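Local coordinates for protein esterase D (Lactobacillus rhamnosus, PDB 3DKR) that probably hydrolyses carboxylic esters, as an alpha/beta hydrolase with a catalytic triad, at residues L202-R207 / F218-D223; G137-A142 / T156-Y161; E17-D22 / T89-K94. All coordinates share one frame; numbering follows the deposited sequence. Where two conformers were deposited one is given.

Contact 1. Residues L202-R207 / F218-D223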
loop_
_atom_site.group_PDB
_atom_site.type_symbol
_atom_site.label_atom_id
_atom_site.label_comp_id
_atom_site.label_asym_id
_atom_site.label_seq_id
_atom_site.Cartn_x
_atom_site.Cartn_y
_atom_site.Cartn_z
ATOM N N LEU A 202 12.980 -8.069 -3.032
ATOM C CA LEU A 202 12.856 -7.346 -1.761
ATOM C C LEU A 202 11.903 -8.029 -0.780
ATOM O O LEU A 202 12.036 -7.871 0.436
ATOM C CB LEU A 202 12.390 -5.904 -1.992
ATOM C CG LEU A 202 13.462 -4.882 -2.318
ATOM C CD1 LEU A 202 14.436 -5.399 -3.358
ATOM C CD2 LEU A 202 12.765 -3.578 -2.786
ATOM N N ALA A 203 10.937 -8.777 -1.302
ATOM C CA ALA A 203 9.974 -9.452 -0.441
ATOM C C ALA A 203 10.688 -10.443 0.487
ATOM O O ALA A 203 10.321 -10.589 1.652
ATOM C CB ALA A 203 8.922 -10.159 -1.287
ATOM N N TYR A 204 11.690 -11.138 -0.048
ATOM C CA TYR A 204 12.476 -12.078 0.745
ATOM C C TYR A 204 13.313 -11.369 1.794
ATOM O O TYR A 204 13.457 -11.846 2.925
ATOM C CB TYR A 204 13.383 -12.903 -0.157
ATOM C CG TYR A 204 12.640 -13.710 -1.191
ATOM C CD1 TYR A 204 11.932 -14.843 -0.825
ATOM C CD2 TYR A 204 12.632 -13.341 -2.521
ATOM C CE1 TYR A 204 11.246 -15.607 -1.768
ATOM C CE2 TYR A 204 11.950 -14.077 -3.468
ATOM C CZ TYR A 204 11.262 -15.221 -3.091
ATOM O OH TYR A 204 10.581 -15.983 -4.009
ATOM N N GLN A 205 13.851 -10.202 1.445
ATOM C CA GLN A 205 14.591 -9.420 2.433
ATOM C C GLN A 205 13.680 -8.929 3.568
ATOM O O GLN A 205 14.076 -8.902 4.742
ATOM C CB GLN A 205 15.302 -8.232 1.773
ATOM C CG GLN A 205 16.510 -8.590 0.917
ATOM C CD GLN A 205 17.519 -7.430 0.830
ATOM O OE1 GLN A 205 17.149 -6.253 0.924
ATOM N NE2 GLN A 205 18.799 -7.764 0.695
ATOM N N LEU A 206 12.457 -8.538 3.216
ATOM C CA LEU A 206 11.489 -8.110 4.213
ATOM C C LEU A 206 11.191 -9.287 5.146
ATOM O O LEU A 206 11.306 -9.160 6.359
ATOM C CB LEU A 206 10.219 -7.586 3.531
ATOM C CG LEU A 206 9.021 -7.260 4.415
ATOM C CD1 LEU A 206 9.393 -6.233 5.479
ATOM C CD2 LEU A 206 7.839 -6.797 3.526
ATOM N N ARG A 207 10.849 -10.432 4.564
ATOM C CA ARG A 207 10.623 -11.658 5.338
ATOM C C ARG A 207 11.762 -11.933 6.302
ATOM O O ARG A 207 11.537 -12.172 7.491
ATOM C CB ARG A 207 10.460 -12.841 4.398
ATOM C CG ARG A 207 10.300 -14.197 5.107
ATOM C CD ARG A 207 10.528 -15.347 4.132
ATOM N NE ARG A 207 11.914 -15.377 3.672
ATOM C CZ ARG A 207 12.368 -16.150 2.693
ATOM N NH1 ARG A 207 11.549 -16.968 2.043
ATOM N NH2 ARG A 207 13.656 -16.091 2.359
ATOM N N PHE A 218 3.955 -15.783 3.869
ATOM C CA PHE A 218 4.576 -15.323 2.622
ATOM C C PHE A 218 3.930 -15.946 1.384
ATOM O O PHE A 218 3.812 -17.179 1.281
ATOM C CB PHE A 218 6.072 -15.662 2.656
ATOM C CG PHE A 218 6.876 -15.094 1.494
ATOM C CD1 PHE A 218 7.597 -13.920 1.659
ATOM C CD2 PHE A 218 6.949 -15.743 0.273
ATOM C CE1 PHE A 218 8.345 -13.401 0.626
ATOM C CE2 PHE A 218 7.695 -15.219 -0.783
ATOM C CZ PHE A 218 8.397 -14.041 -0.601
ATOM N N HIS A 219 3.556 -15.101 0.427
ATOM C CA HIS A 219 2.882 -15.547 -0.791
ATOM C C HIS A 219 3.451 -14.900 -2.037
ATOM O O HIS A 219 3.603 -13.679 -2.086
ATOM C CB HIS A 219 1.396 -15.251 -0.696
ATOM C CG HIS A 219 0.731 -16.005 0.398
ATOM N ND1 HIS A 219 0.239 -17.280 0.216
ATOM C CD2 HIS A 219 0.518 -15.695 1.698
ATOM C CE1 HIS A 219 -0.263 -17.715 1.359
ATOM N NE2 HIS A 219 -0.110 -16.773 2.271
ATOM N N TRP A 220 3.786 -15.745 -3.018
ATOM C CA TRP A 220 4.318 -15.329 -4.319
ATOM C C TRP A 220 3.238 -15.557 -5.365
ATOM O O TRP A 220 2.659 -16.653 -5.407
ATOM C CB TRP A 220 5.559 -16.166 -4.661
ATOM C CG TRP A 220 6.406 -15.575 -5.746
ATOM C CD1 TRP A 220 6.430 -15.923 -7.064
ATOM C CD2 TRP A 220 7.367 -14.533 -5.586
ATOM N NE1 TRP A 220 7.340 -15.133 -7.749
ATOM C CE2 TRP A 220 7.923 -14.269 -6.860
ATOM C CE3 TRP A 220 7.784 -13.773 -4.501
ATOM C CZ2 TRP A 220 8.910 -13.293 -7.054
ATOM C CZ3 TRP A 220 8.755 -12.818 -4.691
ATOM C CH2 TRP A 220 9.308 -12.581 -5.949
ATOM N N TYR A 221 2.962 -14.546 -6.197
ATOM C CA TYR A 221 1.886 -14.601 -7.198
ATOM C C TYR A 221 2.558 -14.725 -8.557
ATOM O O TYR A 221 2.855 -13.742 -9.225
ATOM C CB TYR A 221 0.931 -13.394 -7.035
ATOM C CG TYR A 221 0.271 -13.487 -5.679
ATOM C CD1 TYR A 221 -0.825 -14.319 -5.467
ATOM C CD2 TYR A 221 0.801 -12.806 -4.589
ATOM C CE1 TYR A 221 -1.390 -14.457 -4.192
ATOM C CE2 TYR A 221 0.250 -12.927 -3.318
ATOM C CZ TYR A 221 -0.829 -13.769 -3.122
ATOM O OH TYR A 221 -1.357 -13.870 -1.857
ATOM N N ASP A 222 2.754 -15.978 -8.959
ATOM C CA ASP A 222 3.706 -16.371 -10.007
ATOM C C ASP A 222 3.771 -15.507 -11.263
ATOM O O ASP A 222 4.828 -14.981 -11.631
ATOM C CB ASP A 222 3.504 -17.852 -10.406
ATOM C CG ASP A 222 2.035 -18.242 -10.626
ATOM O OD1 ASP A 222 1.150 -17.362 -10.788
ATOM O OD2 ASP A 222 1.769 -19.467 -10.646
ATOM N N ASP A 223 2.644 -15.406 -11.957
ATOM C CA ASP A 223 2.649 -14.771 -13.291
ATOM C C ASP A 223 2.107 -13.348 -13.312
ATOM O O ASP A 223 1.942 -12.747 -14.377
ATOM C CB ASP A 223 1.870 -15.630 -14.293
#
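Ala-203, Tyr-204 and Arg-207 of helix 202-207 face Phe-218 and Trp-220 of strand 218-221, the two axes running antiparallel at 176° with a closest approach of 10.3 Å. This is the second half of a beta-alpha-beta unit in the alpha/beta-hydrolase fold: strand 187-192, helix 202-209, then the outermost strand 216-221. No hydrogen bond joins the segments; the contact is made by an aromatic cluster of Tyr-204, Phe-218 and Trp-220. The Tyr-204 ring touches both of the others. Its CE1 side meets Phe-218, whose CZ lies over one face of the tyrosine at 3.5 Å from Tyr-204 CE1. Its CE2 comes 3.6 Å from Trp-220 CZ3. Both ring pairs are near parallel but slid apart, with little overlap. The planes of Tyr-204 and Phe-218 differ by 27°. Phe-218 and Trp-220, two apart on the strand, both have CG anti to the backbone N (chi1 -173° in Phe-218), which makes their CB-CG bonds nearly parallel. Ala-203 fits beside the aromatics. Its CB is 3.8 Å from Phe-218 CE1 and also sits at the edge of the Trp-220 ring. Its carbonyl O lies at the edge of the Phe-218 ring. That oxygen also accepts the helical bond from Arg-207 N. Arg-207 brings CB and CD to Phe-218 CD1, each at 4.1 Å. Its guanidinium is too far from the ring for more than a weak cation-pi attraction. Trp-220 also touches Gln-191 of strand 187-192. Over one face of the Trp-220 ring, toward the rim, Tyr-204 OH stands 3.6 Å from CE3.

Contact 2. Residues G137-A142 / T156-Y161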
loop_
_atom_site.group_PDB
_atom_site.type_symbol
_atom_site.label_atom_id
_atom_site.label_comp_id
_atom_site.label_asym_id
_atom_site.label_seq_id
_atom_site.Cartn_x
_atom_site.Cartn_y
_atom_site.Cartn_z
ATOM N N GLY A 137 6.865 4.253 -15.259
ATOM C CA GLY A 137 5.482 4.108 -14.818
ATOM C C GLY A 137 4.805 5.444 -14.552
ATOM O O GLY A 137 3.669 5.669 -14.978
ATOM N N PHE A 138 5.495 6.337 -13.845
ATOM C CA PHE A 138 4.928 7.644 -13.506
ATOM C C PHE A 138 4.711 8.447 -14.781
ATOM O O PHE A 138 3.649 9.018 -14.982
ATOM C CB PHE A 138 5.832 8.425 -12.541
ATOM C CG PHE A 138 5.154 9.607 -11.907
ATOM C CD1 PHE A 138 4.777 9.579 -10.567
ATOM C CD2 PHE A 138 4.864 10.757 -12.651
ATOM C CE1 PHE A 138 4.148 10.667 -9.988
ATOM C CE2 PHE A 138 4.223 11.837 -12.067
ATOM C CZ PHE A 138 3.869 11.794 -10.735
ATOM N N LEU A 139 5.723 8.476 -15.647
ATOM C CA LEU A 139 5.610 9.221 -16.902
ATOM C C LEU A 139 4.427 8.720 -17.741
ATOM O O LEU A 139 3.687 9.522 -18.316
ATOM C CB LEU A 139 6.930 9.174 -17.695
ATOM C CG LEU A 139 8.091 9.922 -17.031
ATOM C CD1 LEU A 139 9.467 9.487 -17.588
ATOM C CD2 LEU A 139 7.904 11.424 -17.169
ATOM N N LYS A 140 4.226 7.404 -17.773
ATOM C CA LYS A 140 3.148 6.806 -18.574
ATOM C C LYS A 140 1.782 7.092 -17.944
ATOM O O LYS A 140 0.808 7.362 -18.640
ATOM C CB LYS A 140 3.363 5.306 -18.726
ATOM C CG LYS A 140 4.504 4.953 -19.654
ATOM N N TYR A 141 1.723 7.019 -16.621
ATOM C CA TYR A 141 0.534 7.405 -15.870
ATOM C C TYR A 141 0.131 8.832 -16.211
ATOM O O TYR A 141 -1.017 9.084 -16.569
ATOM C CB TYR A 141 0.816 7.279 -14.364
ATOM C CG TYR A 141 -0.208 7.951 -13.470
ATOM C CD1 TYR A 141 -1.401 7.320 -13.167
ATOM C CD2 TYR A 141 0.027 9.206 -12.914
ATOM C CE1 TYR A 141 -2.332 7.914 -12.340
ATOM C CE2 TYR A 141 -0.918 9.817 -12.083
ATOM C CZ TYR A 141 -2.091 9.161 -11.800
ATOM O OH TYR A 141 -3.047 9.737 -10.985
ATOM N N ALA A 142 1.083 9.762 -16.107
ATOM C CA ALA A 142 0.808 11.175 -16.359
ATOM C C ALA A 142 0.326 11.374 -17.799
ATOM O O ALA A 142 -0.610 12.145 -18.061
ATOM C CB ALA A 142 2.039 12.015 -16.087
ATOM N N THR A 156 8.430 17.499 -18.605
ATOM C CA THR A 156 9.544 18.334 -18.159
ATOM C C THR A 156 9.447 18.688 -16.671
ATOM O O THR A 156 10.428 18.580 -15.937
ATOM C CB THR A 156 9.667 19.620 -19.012
ATOM O OG1 THR A 156 9.715 19.262 -20.400
ATOM C CG2 THR A 156 10.926 20.400 -18.651
ATOM N N GLN A 157 8.268 19.103 -16.227
ATOM C CA GLN A 157 8.055 19.380 -14.806
ATOM C C GLN A 157 8.147 18.085 -13.990
ATOM O O GLN A 157 8.691 18.078 -12.883
ATOM C CB GLN A 157 6.707 20.089 -14.572
ATOM C CG GLN A 157 6.739 21.602 -14.834
ATOM C CD GLN A 157 7.188 22.425 -13.614
ATOM O OE1 GLN A 157 8.357 22.805 -13.495
ATOM N NE2 GLN A 157 6.256 22.693 -12.706
ATOM N N ILE A 158 7.641 16.987 -14.544
ATOM C CA ILE A 158 7.731 15.694 -13.856
ATOM C C ILE A 158 9.198 15.369 -13.529
ATOM O O ILE A 158 9.528 15.043 -12.381
ATOM C CB ILE A 158 7.089 14.566 -14.672
ATOM C CG1 ILE A 158 5.569 14.739 -14.676
ATOM C CG2 ILE A 158 7.491 13.190 -14.105
ATOM C CD1 ILE A 158 4.859 13.759 -15.570
ATOM N N LEU A 159 10.085 15.509 -14.513
ATOM C CA LEU A 159 11.513 15.209 -14.304
ATOM C C LEU A 159 12.171 16.133 -13.281
ATOM O O LEU A 159 13.163 15.757 -12.643
ATOM C CB LEU A 159 12.288 15.255 -15.624
ATOM C CG LEU A 159 11.957 14.183 -16.664
ATOM C CD1 LEU A 159 12.916 14.294 -17.843
ATOM C CD2 LEU A 159 11.987 12.772 -16.072
ATOM N N ALA A 160 11.624 17.333 -13.125
ATOM C CA ALA A 160 12.122 18.303 -12.152
ATOM C C ALA A 160 11.816 17.908 -10.712
ATOM O O ALA A 160 12.589 18.221 -9.813
ATOM C CB ALA A 160 11.534 19.668 -12.432
ATOM N N TYR A 161 10.676 17.251 -10.499
ATOM C CA TYR A 161 10.210 16.919 -9.144
ATOM C C TYR A 161 10.328 15.428 -8.792
ATOM O O TYR A 161 10.503 15.079 -7.611
ATOM C CB TYR A 161 8.731 17.265 -8.993
ATOM C CG TYR A 161 8.354 18.714 -8.774
ATOM C CD1 TYR A 161 8.502 19.315 -7.521
ATOM C CD2 TYR A 161 7.748 19.447 -9.786
ATOM C CE1 TYR A 161 8.107 20.645 -7.305
ATOM C CE2 TYR A 161 7.346 20.767 -9.581
ATOM C CZ TYR A 161 7.530 21.355 -8.341
ATOM O OH TYR A 161 7.126 22.664 -8.149
#
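Ile-158 puts both of its branches against helix 137-142, overlapping Phe-138, Leu-139 and Ala-142. Ile-158 CG2, anti to the backbone N, meets Leu-139 CD2 at 3.6 Å and Phe-138 CD2 at 3.9 Å. At the end of the other branch, Ile-158 CD1 presses on Ala-142 CB at 3.4 Å, tighter than usual van der Waals contact. Ile-158 CD1 also lies 4.0 Å from Phe-138 CE2. The Phe-138 ring thus meets both methyls of Ile-158 along its CD2-CE2 side. Leu-139 touches two residues: its CD2 meets Ile-158, while Leu-139 CD1 approaches Leu-159 CD2 at 4.4 Å. The contact is wholly apolar. An alanine in place of Ile-158 would probably open a gap between the helices, leaving Ala-142 CB and the CD2-CE2 side of Phe-138 without their methyl partners. The two segments run roughly antiparallel, at 145°, with a closest approach of 10.9 Å between their axes, and their backbones come nearest at Leu-139 and Ile-158. They belong to helices 134-149 and 155-178, inserted between strands 119-122 and 187-192, where alpha/beta hydrolases commonly carry a lid or cap. Helix 66-71 packs beside them through Leu-69, which touches Phe-138 and Tyr-161, while Pro-65 lies against Ala-142.

Contact 3. Residues E17-D22 / T89-K94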
loop_
_atom_site.group_PDB
_atom_site.type_symbol
_atom_site.label_atom_id
_atom_site.label_comp_id
_atom_site.label_asym_id
_atom_site.label_seq_id
_atom_site.Cartn_x
_atom_site.Cartn_y
_atom_site.Cartn_z
ATOM N N GLU A 17 -15.429 3.700 3.056
ATOM C CA GLU A 17 -15.479 2.903 4.278
ATOM C C GLU A 17 -16.668 1.988 4.261
ATOM O O GLU A 17 -17.784 2.411 3.942
ATOM C CB GLU A 17 -15.552 3.785 5.525
ATOM C CG GLU A 17 -15.542 2.974 6.827
ATOM C CD GLU A 17 -15.256 3.782 8.087
ATOM O OE1 GLU A 17 -15.136 5.026 8.022
ATOM O OE2 GLU A 17 -15.143 3.142 9.162
ATOM N N TYR A 18 -16.426 0.733 4.620
ATOM C CA TYR A 18 -17.477 -0.233 4.840
ATOM C C TYR A 18 -17.552 -0.566 6.309
ATOM O O TYR A 18 -16.527 -0.892 6.938
ATOM C CB TYR A 18 -17.186 -1.527 4.093
ATOM C CG TYR A 18 -17.024 -1.390 2.604
ATOM C CD1 TYR A 18 -17.685 -0.396 1.888
ATOM C CD2 TYR A 18 -16.232 -2.296 1.901
ATOM C CE1 TYR A 18 -17.529 -0.291 0.496
ATOM C CE2 TYR A 18 -16.085 -2.198 0.536
ATOM C CZ TYR A 18 -16.721 -1.188 -0.162
ATOM O OH TYR A 18 -16.564 -1.106 -1.546
ATOM N N GLU A 19 -18.766 -0.538 6.849
ATOM C CA GLU A 19 -18.958 -0.888 8.260
ATOM C C GLU A 19 -18.865 -2.376 8.456
ATOM O O GLU A 19 -19.312 -3.151 7.621
ATOM C CB GLU A 19 -20.313 -0.401 8.758
ATOM C CG GLU A 19 -20.538 1.081 8.573
ATOM C CD GLU A 19 -19.434 1.938 9.144
ATOM O OE1 GLU A 19 -19.039 1.728 10.323
ATOM O OE2 GLU A 19 -18.940 2.826 8.396
ATOM N N GLY A 20 -18.280 -2.780 9.581
ATOM C CA GLY A 20 -18.243 -4.179 9.969
ATOM C C GLY A 20 -18.758 -4.375 11.379
ATOM O O GLY A 20 -19.575 -3.584 11.872
ATOM N N THR A 21 -18.275 -5.429 12.036
ATOM C CA THR A 21 -18.699 -5.736 13.403
ATOM C C THR A 21 -17.470 -5.858 14.312
ATOM O O THR A 21 -17.132 -4.896 15.013
ATOM C CB THR A 21 -19.612 -6.986 13.455
ATOM O OG1 THR A 21 -19.002 -8.092 12.779
ATOM C CG2 THR A 21 -20.979 -6.688 12.804
ATOM N N ASP A 22 -16.784 -6.993 14.274
ATOM C CA ASP A 22 -15.661 -7.223 15.214
ATOM C C ASP A 22 -14.307 -6.761 14.683
ATOM O O ASP A 22 -13.463 -6.298 15.456
ATOM C CB ASP A 22 -15.540 -8.699 15.608
ATOM C CG ASP A 22 -15.229 -9.593 14.433
ATOM O OD1 ASP A 22 -16.146 -9.741 13.593
ATOM O OD2 ASP A 22 -14.085 -10.124 14.349
ATOM N N THR A 89 -9.050 1.585 14.936
ATOM C CA THR A 89 -8.841 1.026 16.279
ATOM C C THR A 89 -9.774 1.670 17.319
ATOM O O THR A 89 -9.909 1.149 18.430
ATOM C CB THR A 89 -7.392 1.151 16.759
ATOM O OG1 THR A 89 -7.034 2.534 16.857
ATOM C CG2 THR A 89 -6.439 0.402 15.846
ATOM N N ALA A 90 -10.398 2.798 17.007
ATOM C CA ALA A 90 -11.423 3.354 17.914
ATOM C C ALA A 90 -12.725 2.536 17.902
ATOM O O ALA A 90 -13.499 2.586 18.871
ATOM C CB ALA A 90 -11.716 4.790 17.539
ATOM N N LYS A 91 -12.954 1.802 16.810
ATOM C CA LYS A 91 -14.258 1.196 16.489
ATOM C C LYS A 91 -14.295 -0.319 16.660
ATOM O O LYS A 91 -15.305 -0.864 17.128
ATOM C CB LYS A 91 -14.635 1.484 15.014
ATOM C CG LYS A 91 -14.839 2.912 14.664
ATOM C CD LYS A 91 -14.964 3.111 13.139
ATOM C CE LYS A 91 -16.221 2.517 12.580
ATOM N NZ LYS A 91 -16.696 3.308 11.392
ATOM N N TYR A 92 -13.231 -0.999 16.240
ATOM C CA TYR A 92 -13.240 -2.459 16.069
ATOM C C TYR A 92 -12.403 -3.150 17.117
ATOM O O TYR A 92 -11.378 -2.637 17.513
ATOM C CB TYR A 92 -12.726 -2.859 14.675
ATOM C CG TYR A 92 -13.658 -2.379 13.611
ATOM C CD1 TYR A 92 -14.889 -2.974 13.460
ATOM C CD2 TYR A 92 -13.358 -1.287 12.817
ATOM C CE1 TYR A 92 -15.796 -2.522 12.529
ATOM C CE2 TYR A 92 -14.255 -0.839 11.872
ATOM C CZ TYR A 92 -15.475 -1.466 11.733
ATOM O OH TYR A 92 -16.390 -1.018 10.794
ATOM N N ALA A 93 -12.829 -4.340 17.533
ATOM C CA ALA A 93 -12.059 -5.120 18.495
ATOM C C ALA A 93 -10.674 -5.443 17.953
ATOM O O ALA A 93 -9.714 -5.473 18.710
ATOM C CB ALA A 93 -12.770 -6.408 18.811
ATOM N N LYS A 94 -10.599 -5.764 16.658
ATOM C CA LYS A 94 -9.331 -6.098 16.001
ATOM C C LYS A 94 -9.184 -5.325 14.712
ATOM O O LYS A 94 -10.160 -5.144 13.981
ATOM C CB LYS A 94 -9.251 -7.598 15.719
ATOM C CG LYS A 94 -9.301 -8.459 16.987
ATOM C CD LYS A 94 -8.934 -9.909 16.688
ATOM C CE LYS A 94 -9.073 -10.813 17.913
ATOM N NZ LYS A 94 -8.627 -12.213 17.653
HETATM O O HOH W 1 -15.270 0.517 9.031
HETATM O O HOH W 2 -17.746 -2.082 16.930
#
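The Tyr-92 ring has Lys-91 CB over one face, toward the rim, and the backbone of Gly-20 and Thr-21, and a water, at its edge. Thr-21 O lies near the ring plane, 3.3 Å from Tyr-92 CD1. The phenol oxygen is gripped twice: Gly-20 N donates to Tyr-92 OH at 2.9 Å, and OH donates to this water. The water in turn donates to Tyr-18 O and Glu-17 OE2. Glu-17 extends tip to tip toward Lys-91, and its OE2 is 2.7 Å from Lys-91 NZ. The ammonium approaches from above this carboxylate plane, 44° out of it. Glu-19, bent at chi2 (-53°), comes across Lys-91 at about a right angle. Its OE1 takes Lys-91 NZ on the syn lone pair at 3.0 Å. Farther along, Lys-94 N donates to Asp-22 O at 3.2 Å. The contact joins the turn between strands 16-18 and 23-28 to the loop leading into strand 94-99. Glu-17 OE1 is also hydrogen-bonded to His-87 NE2 on helix 74-89. Two carboxylates around one ammonium imply a salt-bridge network in which Lys-91 probably offsets the mutual repulsion of Glu-17 and Glu-19.

How the contacts relate
From the N terminus, contact 3 comes first. It brings 17-22, at the end of edge strand 16-18, to 89-94, closing a long loop that includes strands 23-28 and 51-54 and helix 74-89. Contact 2 follows, closing a short helical connection between 137-142 and 156-161. Contact 1 comes last, joining 202-207 to 218-223 across ten residues. The three are in series; none nests within or crosses another. Contacts 1 and 3 both reach the central sheet, at its outermost strands 216-221 and 16-18, and their centres are about 29 Å apart. Contact 2 instead ties two helices inserted between strands 119-122 and 187-192, and lies opposite contact 3 across the chain's centre.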